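Local coordinates for protein GDP-mannose-dependent alpha-(1-6)-phosphatidylinositol monomannoside mannosyltransferase (Corynebacterium glutamicum, PDB 3OKP) that is a GT-B-type mannosyltransferase, modelled here with guanosine-5'-diphosphate-alpha-D-mannose, at residues 279-283 with 310-314; 68-74 with 97-101; 13-17 with 52-58; 220-224 with 251-255. All blocks are in the same frame, centred on the assembly; numbering follows the deposited sequence.

In the fold
The four contacts lie in the loops and helices around the two parallel sheets of a GT-B glycosyltransferase. Contacts 2 and 3 are in the seven-stranded Rossmann-like half, contacts 1 and 4 in the six-stranded one. Along the chain they follow in series: contact 3, contact 2, contact 4, contact 1. Contacts 2 and 3 have centres about 21 Å apart, and both border strands 37-42 and 59-63. Contacts 1 and 4 have centres about 24 Å apart and share helix 213-226. Contacts 2 and 4, about 52 Å apart between centres, lie on opposite sides of the chain's centre. In contact 1 the Ala-280 side chain is about 9 Å from the bound guanosine-5'-diphosphate-alpha-D-mannose. Each half thus carries two contacts.

Contact 1. Residues 279-283 with 310-314; sequences PARTR and TSGGA
Ser-311 lays its CB against the backbone of Arg-281 and the methyl of Ala-280. Ser-311 CB is 3.5 Å from Arg-281 C and 3.9 Å from Ala-280 CB. The hydroxyl is turned anti to the Ser-311 backbone N (chi1 -174°), which carries it to Thr-282. There Ser-311 OG and Thr-282 OG1 form a hydrogen bond of 2.8 Å. Ser-311 OG also bonds to Glu-290 N, so its position is fixed from a third part of the chain. The backbone link is weaker: Ser-311 N donates to Ala-280 O over 3.3 Å, with a bent N-H...O angle of 147°.

Four waters fill in the rest of the polar contact. Water 2 joins Ser-311 OG to Arg-281 O, to which it donates at 2.6 Å. Water 4 joins Thr-282 OG1 to Gly-312 N. Water 3 accepts from Thr-282 N and donates to Thr-310 OG1, which is also bonded to Glu-327. Water 1 lies between Ala-280 O and Thr-310 OG1. After Ser-311 the chain reverses in a type II' turn closed by Ala-314 N to Ser-311 O; Gly-312 takes its positive phi.

The two loops follow the adjacent parallel strands 275-278 and 306-308. Ala-280 and Ala-314 both touch Tyr-296 of helix 294-301. Arg-281 forms a salt bridge with Asp-214 through NH2, and Pro-279 packs on helix 213-226.

Contact 2. Residues 68-74 with 97-101; sequences MLPTPTT and PLALM
Leu-98 meets Met-68 and Pro-70 with its side chain at roughly a right angle to each of theirs. The contact lies in the seven-stranded, Rossmann-like half of the GT-B fold. It joins the lead-in to helix 72-84 to the 3-10 turn before helix 102-107. Leu-98 CD1 meets the sulfur of Met-68 at 3.9 Å (Leu-98 CD1 to Met-68 SD). Leu-98 CD2 lies close to the backbone, 3.4 Å from Met-68 O, and also touches the ring of Pro-70 at CD.

Pro-70 packs along residues 97-101. Its CG touches the carbonyl oxygen of Pro-97, a residue preceded by a cis peptide bond. Pro-70 CB lies 3.8 Å from Met-101 CG. Met-101 continues past the proline toward Thr-74, whose side chain it crosses at about a right angle. The Met-101 chain bends at its last torsion (chi3 -67°), bringing the methyl to the threonine.

Thr-71 sits at the N-cap position of helix 72-84; its OG1 is hydrogen-bonded to Thr-73 OG1 and Thr-74 OG1. Around the contact, Met-68 and Thr-74 pack on Phe-40 and Trp-63, while Leu-98 and Met-101 rest on Phe-92 of strand 89-92. At the far end of the Met-101 chain, CE touches Thr-74 CG2 at 3.8 Å.

Contact 3. Residues 13-17 with 52-58; sequences DFPPR and YDKTLDY
Pro-15 packs over one face of the Tyr-52 ring in a CH-pi contact. Pro-15 CB is 3.7 Å from the ring centroid of Tyr-52 and 27° off the ring normal. It is displaced toward the phenol end, where it comes within 3.3 Å of Tyr-52 CZ. The Tyr-52 ring extends anti to its backbone N (chi1 -177°), reaching from helix 46-53 across to the prolines. Pro-16, which follows a cis peptide bond, places its backbone N over the same face; Pro-16 CB touches Tyr-52 CB at 4.1 Å.

The remaining contacts gather round the Phe-14 ring. Tyr-58 OH, Leu-56 CD1 and Asp-53 OD1 all lie at its edge, near the ring plane. Leu-56 CD1 and Tyr-58 CE2 are its apolar partners there. The Phe-14 and Tyr-58 side chains point at each other, with Phe-14 CZ at 3.5 Å from Tyr-58 OH. Phe-14 CE2 also touches Tyr-52 CE2, at the edge of the tyrosine ring.

Polar links shape the second segment and tie it to strand 59-63. Tyr-52 O takes two hydrogen bonds from Thr-55, one from N and a shorter one of 2.6 Å from OG1. The chain then makes a type I turn from Asp-53 to Leu-56. Arg-62 bridges both sides, with a salt bridge to Asp-53 and a hydrogen bond to Pro-15 O.

Phe-14 also covers Val-39 and Ala-41 of strand 37-42. The contact thus joins the loop after the first strand to helix 46-53 and the turn that follows, in the Rossmann-like N-terminal half of a GT-B fold.

Contact 4. Residues 220-224 with 251-255; sequences MPQVI and VSQNV
Pro-221 and Val-251 approach to 6.8 Å between their CA atoms, and Ile-224 and Asn-254 to 7.4 Å, one helical turn further on. Residues 220-224 belong to helix 213-226, which is kinked at the proline; Ile-224 N still bonds to Met-220 O at 2.7 Å. Facing it, residues 251-254 form a turn closed by Asn-254 N to Val-251 O, and the chain then enters strand 255-259.

Ile-224 makes the main contact. Its CD1 fits between Val-251 and Asn-254, 3.6 Å from Val-251 CG1 and 3.5 Å from Asn-254 CB. The Asn-254 amide lies along the CG1 and CG2 branches of Ile-224, while its ND2 bonds to Pro-228 O and Ala-230 O. Val-251 CG1 also touches Pro-221 CG at 4.0 Å. The Met-220 chain folds back at its second and third torsions (chi2 -54°, chi3 -75°). This brings Met-220 CE to 3.9 Å from Asn-254 O, while Met-220 CG meets Val-255 CG2 at 4.3 Å.

Strand 231-235 lies beside the contact, touched by Met-220, Asn-254 and Val-255. This is helix-to-loop packing at the edge strand of the parallel sheet in the Rossmann-like C-terminal half of a GT-B glycosyltransferase.

Contact 1. Residues 279-283 with 310-314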
loop_
_atom_site.group_PDB
_atom_site.type_symbol
_atom_site.label_atom_id
_atom_site.label_comp_id
_atom_site.label_asym_id
_atom_site.label_seq_id
_atom_site.Cartn_x
_atom_site.Cartn_y
_atom_site.Cartn_z
ATOM N N PRO A 279 10.453 -4.763 10.497
ATOM C CA PRO A 279 9.984 -6.036 11.038
ATOM C C PRO A 279 8.589 -5.918 11.658
ATOM O O PRO A 279 8.433 -6.018 12.879
ATOM C CB PRO A 279 11.047 -6.383 12.086
ATOM C CG PRO A 279 11.569 -5.059 12.552
ATOM C CD PRO A 279 11.346 -4.057 11.439
ATOM N N ALA A 280 7.593 -5.707 10.800
ATOM C CA ALA A 280 6.198 -5.543 11.213
ATOM C C ALA A 280 5.694 -6.714 12.057
ATOM O O ALA A 280 5.937 -7.878 11.728
ATOM C CB ALA A 280 5.301 -5.346 9.988
ATOM N N ARG A 281 5.010 -6.389 13.151
ATOM C CA ARG A 281 4.370 -7.395 13.998
ATOM C C ARG A 281 2.872 -7.121 14.114
ATOM O O ARG A 281 2.438 -5.966 14.078
ATOM C CB ARG A 281 5.020 -7.452 15.389
ATOM C CG ARG A 281 4.793 -6.217 16.256
ATOM C CD ARG A 281 5.304 -6.434 17.673
ATOM N NE ARG A 281 5.140 -5.240 18.500
ATOM C CZ ARG A 281 5.998 -4.223 18.545
ATOM N NH1 ARG A 281 7.100 -4.240 17.807
ATOM N NH2 ARG A 281 5.751 -3.183 19.333
ATOM N N THR A 282 2.089 -8.187 14.244
ATOM C CA THR A 282 0.650 -8.058 14.452
ATOM C C THR A 282 0.359 -7.742 15.917
ATOM O O THR A 282 0.898 -8.383 16.820
ATOM C CB THR A 282 -0.104 -9.324 13.992
ATOM O OG1 THR A 282 0.141 -9.528 12.597
ATOM C CG2 THR A 282 -1.611 -9.181 14.214
ATOM N N ARG A 283 -0.479 -6.729 16.129
ATOM C CA ARG A 283 -0.871 -6.275 17.459
ATOM C C ARG A 283 -2.382 -6.065 17.519
ATOM O O ARG A 283 -3.117 -6.534 16.647
ATOM C CB ARG A 283 -0.164 -4.959 17.793
ATOM C CG ARG A 283 1.315 -5.087 18.113
ATOM C CD ARG A 283 1.995 -3.726 18.160
ATOM N NE ARG A 283 1.103 -2.671 18.641
ATOM C CZ ARG A 283 1.034 -2.235 19.896
ATOM N NH1 ARG A 283 1.814 -2.745 20.842
ATOM N NH2 ARG A 283 0.183 -1.272 20.202
ATOM N N THR A 310 6.634 -10.598 10.112
ATOM C CA THR A 310 5.718 -11.729 9.972
ATOM C C THR A 310 4.251 -11.302 9.901
ATOM O O THR A 310 3.380 -12.129 9.634
ATOM C CB THR A 310 5.875 -12.723 11.141
ATOM O OG1 THR A 310 5.725 -12.021 12.383
ATOM C CG2 THR A 310 7.241 -13.408 11.100
ATOM N N SER A 311 3.986 -10.018 10.139
ATOM C CA SER A 311 2.616 -9.502 10.236
ATOM C C SER A 311 1.832 -9.541 8.929
ATOM O O SER A 311 2.297 -9.044 7.902
ATOM C CB SER A 311 2.617 -8.070 10.764
ATOM O OG SER A 311 1.292 -7.614 10.988
ATOM N N GLY A 312 0.638 -10.126 8.993
ATOM C CA GLY A 312 -0.327 -10.088 7.893
ATOM C C GLY A 312 0.192 -10.476 6.525
ATOM O O GLY A 312 0.675 -11.593 6.327
ATOM N N GLY A 313 0.083 -9.546 5.579
ATOM C CA GLY A 313 0.511 -9.782 4.200
ATOM C C GLY A 313 1.951 -9.406 3.897
ATOM O O GLY A 313 2.392 -9.531 2.756
ATOM N N ALA A 314 2.687 -8.949 4.913
ATOM C CA ALA A 314 4.096 -8.548 4.744
ATOM C C ALA A 314 4.994 -9.593 4.061
ATOM O O ALA A 314 5.736 -9.241 3.139
ATOM C CB ALA A 314 4.706 -8.098 6.075
HETATM O O HOH W 1 7.521 -9.473 13.250
HETATM O O HOH W 2 2.179 -4.860 11.774
HETATM O O HOH W 3 3.268 -10.713 13.865
HETATM O O HOH W 4 -0.321 -11.865 11.400
#

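Contact 2. Residues 68-74 with 97-101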
loop_
_atom_site.group_PDB
_atom_site.type_symbol
_atom_site.label_atom_id
_atom_site.label_comp_id
_atom_site.label_asym_id
_atom_site.label_seq_id
_atom_site.Cartn_x
_atom_site.Cartn_y
_atom_site.Cartn_z
ATOM N N MET A 68 -20.071 10.671 0.866
ATOM C CA MET A 68 -20.983 9.873 0.059
ATOM C C MET A 68 -21.390 8.629 0.836
ATOM O O MET A 68 -20.547 7.806 1.205
ATOM C CB MET A 68 -20.374 9.487 -1.289
ATOM C CG MET A 68 -21.385 8.821 -2.215
ATOM S SD MET A 68 -20.702 8.164 -3.741
ATOM C CE MET A 68 -20.332 9.679 -4.626
ATOM N N LEU A 69 -22.692 8.511 1.079
ATOM C CA LEU A 69 -23.248 7.431 1.884
ATOM C C LEU A 69 -24.262 6.627 1.071
ATOM O O LEU A 69 -24.852 7.161 0.126
ATOM C CB LEU A 69 -23.901 8.011 3.147
ATOM C CG LEU A 69 -22.946 8.692 4.138
ATOM C CD1 LEU A 69 -23.680 9.678 5.036
ATOM C CD2 LEU A 69 -22.173 7.660 4.958
ATOM N N PRO A 70 -24.453 5.336 1.413
ATOM C CA PRO A 70 -25.490 4.571 0.720
ATOM C C PRO A 70 -26.893 5.006 1.161
ATOM O O PRO A 70 -27.389 4.580 2.207
ATOM C CB PRO A 70 -25.189 3.117 1.117
ATOM C CG PRO A 70 -24.456 3.204 2.395
ATOM C CD PRO A 70 -23.733 4.523 2.413
ATOM N N THR A 71 -27.499 5.881 0.363
ATOM C CA THR A 71 -28.826 6.434 0.634
ATOM C C THR A 71 -29.628 6.417 -0.670
ATOM O O THR A 71 -29.032 6.362 -1.747
ATOM C CB THR A 71 -28.743 7.897 1.149
ATOM O OG1 THR A 71 -28.300 8.756 0.092
ATOM C CG2 THR A 71 -27.786 8.023 2.338
ATOM N N PRO A 72 -30.976 6.463 -0.585
ATOM C CA PRO A 72 -31.802 6.501 -1.801
ATOM C C PRO A 72 -31.406 7.591 -2.803
ATOM O O PRO A 72 -31.384 7.329 -4.006
ATOM C CB PRO A 72 -33.212 6.752 -1.257
ATOM C CG PRO A 72 -33.188 6.164 0.104
ATOM C CD PRO A 72 -31.811 6.446 0.632
ATOM N N THR A 73 -31.091 8.793 -2.318
ATOM C CA THR A 73 -30.715 9.903 -3.204
ATOM C C THR A 73 -29.387 9.650 -3.921
ATOM O O THR A 73 -29.268 9.915 -5.119
ATOM C CB THR A 73 -30.663 11.262 -2.468
ATOM O OG1 THR A 73 -29.861 11.142 -1.288
ATOM C CG2 THR A 73 -32.072 11.725 -2.084
ATOM N N THR A 74 -28.401 9.132 -3.188
ATOM C CA THR A 74 -27.105 8.773 -3.774
ATOM C C THR A 74 -27.262 7.653 -4.806
ATOM O O THR A 74 -26.692 7.724 -5.899
ATOM C CB THR A 74 -26.082 8.336 -2.698
ATOM O OG1 THR A 74 -25.998 9.333 -1.672
ATOM C CG2 THR A 74 -24.703 8.150 -3.315
ATOM N N PRO A 97 -18.974 1.055 3.319
ATOM C CA PRO A 97 -20.331 0.555 3.104
ATOM C C PRO A 97 -20.974 0.829 1.728
ATOM O O PRO A 97 -22.100 0.381 1.499
ATOM C CB PRO A 97 -21.121 1.315 4.172
ATOM C CG PRO A 97 -20.423 2.670 4.242
ATOM C CD PRO A 97 -18.998 2.475 3.720
ATOM N N LEU A 98 -20.292 1.545 0.832
ATOM C CA LEU A 98 -20.929 2.009 -0.417
ATOM C C LEU A 98 -21.415 0.913 -1.374
ATOM O O LEU A 98 -22.392 1.119 -2.100
ATOM C CB LEU A 98 -20.048 3.014 -1.174
ATOM C CG LEU A 98 -20.026 4.474 -0.707
ATOM C CD1 LEU A 98 -19.092 5.278 -1.600
ATOM C CD2 LEU A 98 -21.422 5.103 -0.681
ATOM N N ALA A 99 -20.744 -0.239 -1.369
ATOM C CA ALA A 99 -21.141 -1.369 -2.216
ATOM C C ALA A 99 -22.483 -1.994 -1.814
ATOM O O ALA A 99 -22.954 -2.930 -2.458
ATOM C CB ALA A 99 -20.040 -2.426 -2.271
ATOM N N LEU A 100 -23.099 -1.467 -0.755
ATOM C CA LEU A 100 -24.482 -1.812 -0.418
ATOM C C LEU A 100 -25.471 -1.250 -1.450
ATOM O O LEU A 100 -26.655 -1.578 -1.425
ATOM C CB LEU A 100 -24.842 -1.347 0.999
ATOM C CG LEU A 100 -24.170 -2.068 2.176
ATOM C CD1 LEU A 100 -24.354 -1.279 3.475
ATOM C CD2 LEU A 100 -24.677 -3.497 2.338
ATOM N N MET A 101 -24.966 -0.409 -2.357
ATOM C CA MET A 101 -25.746 0.117 -3.482
ATOM C C MET A 101 -25.582 -0.734 -4.751
ATOM O O MET A 101 -26.011 -0.330 -5.836
ATOM C CB MET A 101 -25.345 1.567 -3.787
ATOM C CG MET A 101 -25.564 2.561 -2.647
ATOM S SD MET A 101 -25.498 4.287 -3.192
ATOM C CE MET A 101 -23.773 4.456 -3.665
#

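Contact 3. Residues 13-17 with 52-58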
loop_
_atom_site.group_PDB
_atom_site.type_symbol
_atom_site.label_atom_id
_atom_site.label_comp_id
_atom_site.label_asym_id
_atom_site.label_seq_id
_atom_site.Cartn_x
_atom_site.Cartn_y
_atom_site.Cartn_z
ATOM N N ASP A 13 -13.736 8.254 -1.477
ATOM C CA ASP A 13 -12.294 8.425 -1.309
ATOM C C ASP A 13 -11.626 8.796 -2.632
ATOM O O ASP A 13 -11.218 7.923 -3.394
ATOM C CB ASP A 13 -11.663 7.136 -0.766
ATOM C CG ASP A 13 -12.363 6.610 0.473
ATOM O OD1 ASP A 13 -12.431 7.339 1.488
ATOM O OD2 ASP A 13 -12.835 5.452 0.432
ATOM N N PHE A 14 -11.518 10.091 -2.900
ATOM C CA PHE A 14 -10.920 10.571 -4.143
ATOM C C PHE A 14 -10.095 11.825 -3.859
ATOM O O PHE A 14 -10.441 12.591 -2.959
ATOM C CB PHE A 14 -12.017 10.855 -5.180
ATOM C CG PHE A 14 -11.522 10.911 -6.605
ATOM C CD1 PHE A 14 -11.072 9.760 -7.250
ATOM C CD2 PHE A 14 -11.529 12.111 -7.311
ATOM C CE1 PHE A 14 -10.613 9.807 -8.568
ATOM C CE2 PHE A 14 -11.075 12.169 -8.631
ATOM C CZ PHE A 14 -10.618 11.013 -9.259
ATOM N N PRO A 15 -8.982 12.023 -4.596
ATOM C CA PRO A 15 -8.267 13.299 -4.535
ATOM C C PRO A 15 -9.199 14.492 -4.811
ATOM O O PRO A 15 -10.264 14.302 -5.407
ATOM C CB PRO A 15 -7.225 13.166 -5.645
ATOM C CG PRO A 15 -6.991 11.712 -5.772
ATOM C CD PRO A 15 -8.309 11.063 -5.494
ATOM N N PRO A 16 -8.796 15.720 -4.419
ATOM C CA PRO A 16 -7.480 16.138 -3.910
ATOM C C PRO A 16 -7.147 15.726 -2.468
ATOM O O PRO A 16 -6.007 15.907 -2.035
ATOM C CB PRO A 16 -7.525 17.662 -4.044
ATOM C CG PRO A 16 -8.961 18.001 -3.897
ATOM C CD PRO A 16 -9.736 16.855 -4.492
ATOM N N ARG A 17 -8.122 15.186 -1.735
ATOM C CA ARG A 17 -7.877 14.682 -0.380
ATOM C C ARG A 17 -6.770 13.623 -0.385
ATOM O O ARG A 17 -6.728 12.761 -1.267
ATOM C CB ARG A 17 -9.166 14.120 0.236
ATOM C CG ARG A 17 -9.049 13.740 1.714
ATOM C CD ARG A 17 -10.389 13.302 2.287
ATOM N NE ARG A 17 -10.253 12.761 3.638
ATOM N N TYR A 52 -8.602 20.316 -9.070
ATOM C CA TYR A 52 -7.997 19.005 -9.298
ATOM C C TYR A 52 -8.579 18.307 -10.528
ATOM O O TYR A 52 -7.832 17.782 -11.355
ATOM C CB TYR A 52 -8.126 18.104 -8.063
ATOM C CG TYR A 52 -7.436 16.769 -8.238
ATOM C CD1 TYR A 52 -6.065 16.641 -8.022
ATOM C CD2 TYR A 52 -8.150 15.637 -8.639
ATOM C CE1 TYR A 52 -5.420 15.419 -8.196
ATOM C CE2 TYR A 52 -7.515 14.412 -8.819
ATOM C CZ TYR A 52 -6.149 14.314 -8.594
ATOM O OH TYR A 52 -5.512 13.108 -8.757
ATOM N N ASP A 53 -9.907 18.309 -10.642
ATOM C CA ASP A 53 -10.608 17.642 -11.741
ATOM C C ASP A 53 -10.245 18.235 -13.107
ATOM O O ASP A 53 -10.221 17.525 -14.117
ATOM C CB ASP A 53 -12.126 17.695 -11.520
ATOM C CG ASP A 53 -12.571 16.936 -10.270
ATOM O OD1 ASP A 53 -11.744 16.225 -9.653
ATOM O OD2 ASP A 53 -13.759 17.058 -9.900
ATOM N N LYS A 54 -9.953 19.535 -13.113
ATOM C CA LYS A 54 -9.516 20.266 -14.303
ATOM C C LYS A 54 -8.196 19.722 -14.877
ATOM O O LYS A 54 -7.918 19.886 -16.069
ATOM C CB LYS A 54 -9.388 21.760 -13.959
ATOM C CG LYS A 54 -9.170 22.711 -15.134
ATOM C CD LYS A 54 -10.421 22.890 -15.985
ATOM C CE LYS A 54 -10.197 23.948 -17.056
ATOM N NZ LYS A 54 -11.162 23.800 -18.185
ATOM N N THR A 55 -7.396 19.070 -14.031
ATOM C CA THR A 55 -6.096 18.528 -14.450
ATOM C C THR A 55 -6.195 17.142 -15.095
ATOM O O THR A 55 -5.244 16.681 -15.728
ATOM C CB THR A 55 -5.071 18.465 -13.281
ATOM O OG1 THR A 55 -5.444 17.431 -12.356
ATOM C CG2 THR A 55 -4.972 19.804 -12.559
ATOM N N LEU A 56 -7.343 16.491 -14.936
ATOM C CA LEU A 56 -7.526 15.104 -15.372
ATOM C C LEU A 56 -7.994 14.983 -16.827
ATOM O O LEU A 56 -8.614 15.904 -17.365
ATOM C CB LEU A 56 -8.499 14.381 -14.428
ATOM C CG LEU A 56 -8.176 14.428 -12.927
ATOM C CD1 LEU A 56 -9.284 13.778 -12.101
ATOM C CD2 LEU A 56 -6.823 13.781 -12.619
ATOM N N ASP A 57 -7.683 13.849 -17.457
ATOM C CA ASP A 57 -8.145 13.567 -18.822
ATOM C C ASP A 57 -9.371 12.645 -18.866
ATOM O O ASP A 57 -9.786 12.197 -19.938
ATOM C CB ASP A 57 -7.008 13.036 -19.717
ATOM C CG ASP A 57 -6.373 11.746 -19.193
ATOM O OD1 ASP A 57 -6.696 11.291 -18.072
ATOM O OD2 ASP A 57 -5.526 11.188 -19.922
ATOM N N TYR A 58 -9.943 12.383 -17.691
ATOM C CA TYR A 58 -11.203 11.644 -17.572
ATOM C C TYR A 58 -12.222 12.423 -16.732
ATOM O O TYR A 58 -11.851 13.299 -15.948
ATOM C CB TYR A 58 -10.968 10.239 -16.998
ATOM C CG TYR A 58 -10.309 10.214 -15.633
ATOM C CD1 TYR A 58 -8.921 10.127 -15.511
ATOM C CD2 TYR A 58 -11.072 10.264 -14.467
ATOM C CE1 TYR A 58 -8.308 10.104 -14.263
ATOM C CE2 TYR A 58 -10.471 10.240 -13.213
ATOM C CZ TYR A 58 -9.092 10.161 -13.118
ATOM O OH TYR A 58 -8.497 10.129 -11.880
#

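Contact 4. Residues 220-224 with 251-255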
loop_
_atom_site.group_PDB
_atom_site.type_symbol
_atom_site.label_atom_id
_atom_site.label_comp_id
_atom_site.label_asym_id
_atom_site.label_seq_id
_atom_site.Cartn_x
_atom_site.Cartn_y
_atom_site.Cartn_z
ATOM N N MET A 220 19.991 -3.050 17.589
ATOM C CA MET A 220 21.174 -2.247 17.245
ATOM C C MET A 220 22.465 -2.497 18.060
ATOM O O MET A 220 23.539 -2.548 17.468
ATOM C CB MET A 220 20.853 -0.747 17.149
ATOM C CG MET A 220 20.130 -0.340 15.857
ATOM S SD MET A 220 20.943 -0.819 14.308
ATOM C CE MET A 220 22.289 0.361 14.239
ATOM N N PRO A 221 22.372 -2.641 19.407
ATOM C CA PRO A 221 23.614 -2.850 20.171
ATOM C C PRO A 221 24.530 -3.944 19.605
ATOM O O PRO A 221 25.741 -3.733 19.508
ATOM C CB PRO A 221 23.111 -3.219 21.570
ATOM C CG PRO A 221 21.809 -2.492 21.680
ATOM C CD PRO A 221 21.196 -2.599 20.300
ATOM N N GLN A 222 23.964 -5.087 19.222
ATOM C CA GLN A 222 24.768 -6.159 18.618
ATOM C C GLN A 222 25.300 -5.775 17.239
ATOM O O GLN A 222 26.451 -6.074 16.914
ATOM C CB GLN A 222 23.990 -7.475 18.550
ATOM C CG GLN A 222 23.962 -8.238 19.866
ATOM C CD GLN A 222 23.148 -9.512 19.775
ATOM O OE1 GLN A 222 22.005 -9.564 20.235
ATOM N NE2 GLN A 222 23.722 -10.541 19.165
ATOM N N VAL A 223 24.463 -5.109 16.442
ATOM C CA VAL A 223 24.870 -4.621 15.119
ATOM C C VAL A 223 26.053 -3.657 15.248
ATOM O O VAL A 223 27.066 -3.811 14.562
ATOM C CB VAL A 223 23.695 -3.948 14.353
ATOM C CG1 VAL A 223 24.161 -3.398 13.005
ATOM C CG2 VAL A 223 22.542 -4.934 14.150
ATOM N N ILE A 224 25.918 -2.684 16.149
ATOM C CA ILE A 224 26.951 -1.673 16.396
ATOM C C ILE A 224 28.259 -2.300 16.875
ATOM O O ILE A 224 29.338 -1.876 16.462
ATOM C CB ILE A 224 26.465 -0.596 17.411
ATOM C CG1 ILE A 224 25.273 0.173 16.835
ATOM C CG2 ILE A 224 27.597 0.373 17.778
ATOM C CD1 ILE A 224 24.411 0.847 17.878
ATOM N N VAL A 251 22.058 4.125 22.122
ATOM C CA VAL A 251 22.589 3.895 20.771
ATOM C C VAL A 251 22.454 5.153 19.897
ATOM O O VAL A 251 22.384 5.070 18.670
ATOM C CB VAL A 251 21.924 2.665 20.083
ATOM C CG1 VAL A 251 22.345 1.370 20.767
ATOM C CG2 VAL A 251 20.394 2.793 20.063
ATOM N N SER A 252 22.453 6.313 20.551
ATOM C CA SER A 252 22.130 7.597 19.915
ATOM C C SER A 252 23.019 7.979 18.727
ATOM O O SER A 252 22.552 8.617 17.779
ATOM C CB SER A 252 22.150 8.716 20.962
ATOM O OG SER A 252 23.470 8.963 21.422
ATOM N N GLN A 253 24.291 7.590 18.783
ATOM C CA GLN A 253 25.248 7.919 17.726
ATOM C C GLN A 253 25.015 7.118 16.446
ATOM O O GLN A 253 25.481 7.510 15.374
ATOM C CB GLN A 253 26.684 7.698 18.206
ATOM C CG GLN A 253 27.127 8.614 19.332
ATOM C CD GLN A 253 28.534 8.308 19.793
ATOM O OE1 GLN A 253 28.738 7.511 20.715
ATOM N NE2 GLN A 253 29.520 8.918 19.138
ATOM N N ASN A 254 24.299 6.001 16.563
ATOM C CA ASN A 254 24.075 5.101 15.428
ATOM C C ASN A 254 22.624 5.031 14.942
ATOM O O ASN A 254 22.293 4.229 14.062
ATOM C CB ASN A 254 24.573 3.694 15.768
ATOM C CG ASN A 254 26.059 3.653 16.050
ATOM O OD1 ASN A 254 26.506 3.995 17.145
ATOM N ND2 ASN A 254 26.835 3.216 15.062
ATOM N N VAL A 255 21.765 5.859 15.528
ATOM C CA VAL A 255 20.349 5.905 15.167
ATOM C C VAL A 255 19.966 7.345 14.837
ATOM O O VAL A 255 20.190 8.254 15.641
ATOM C CB VAL A 255 19.441 5.347 16.302
ATOM C CG1 VAL A 255 17.966 5.481 15.938
ATOM C CG2 VAL A 255 19.772 3.889 16.597
#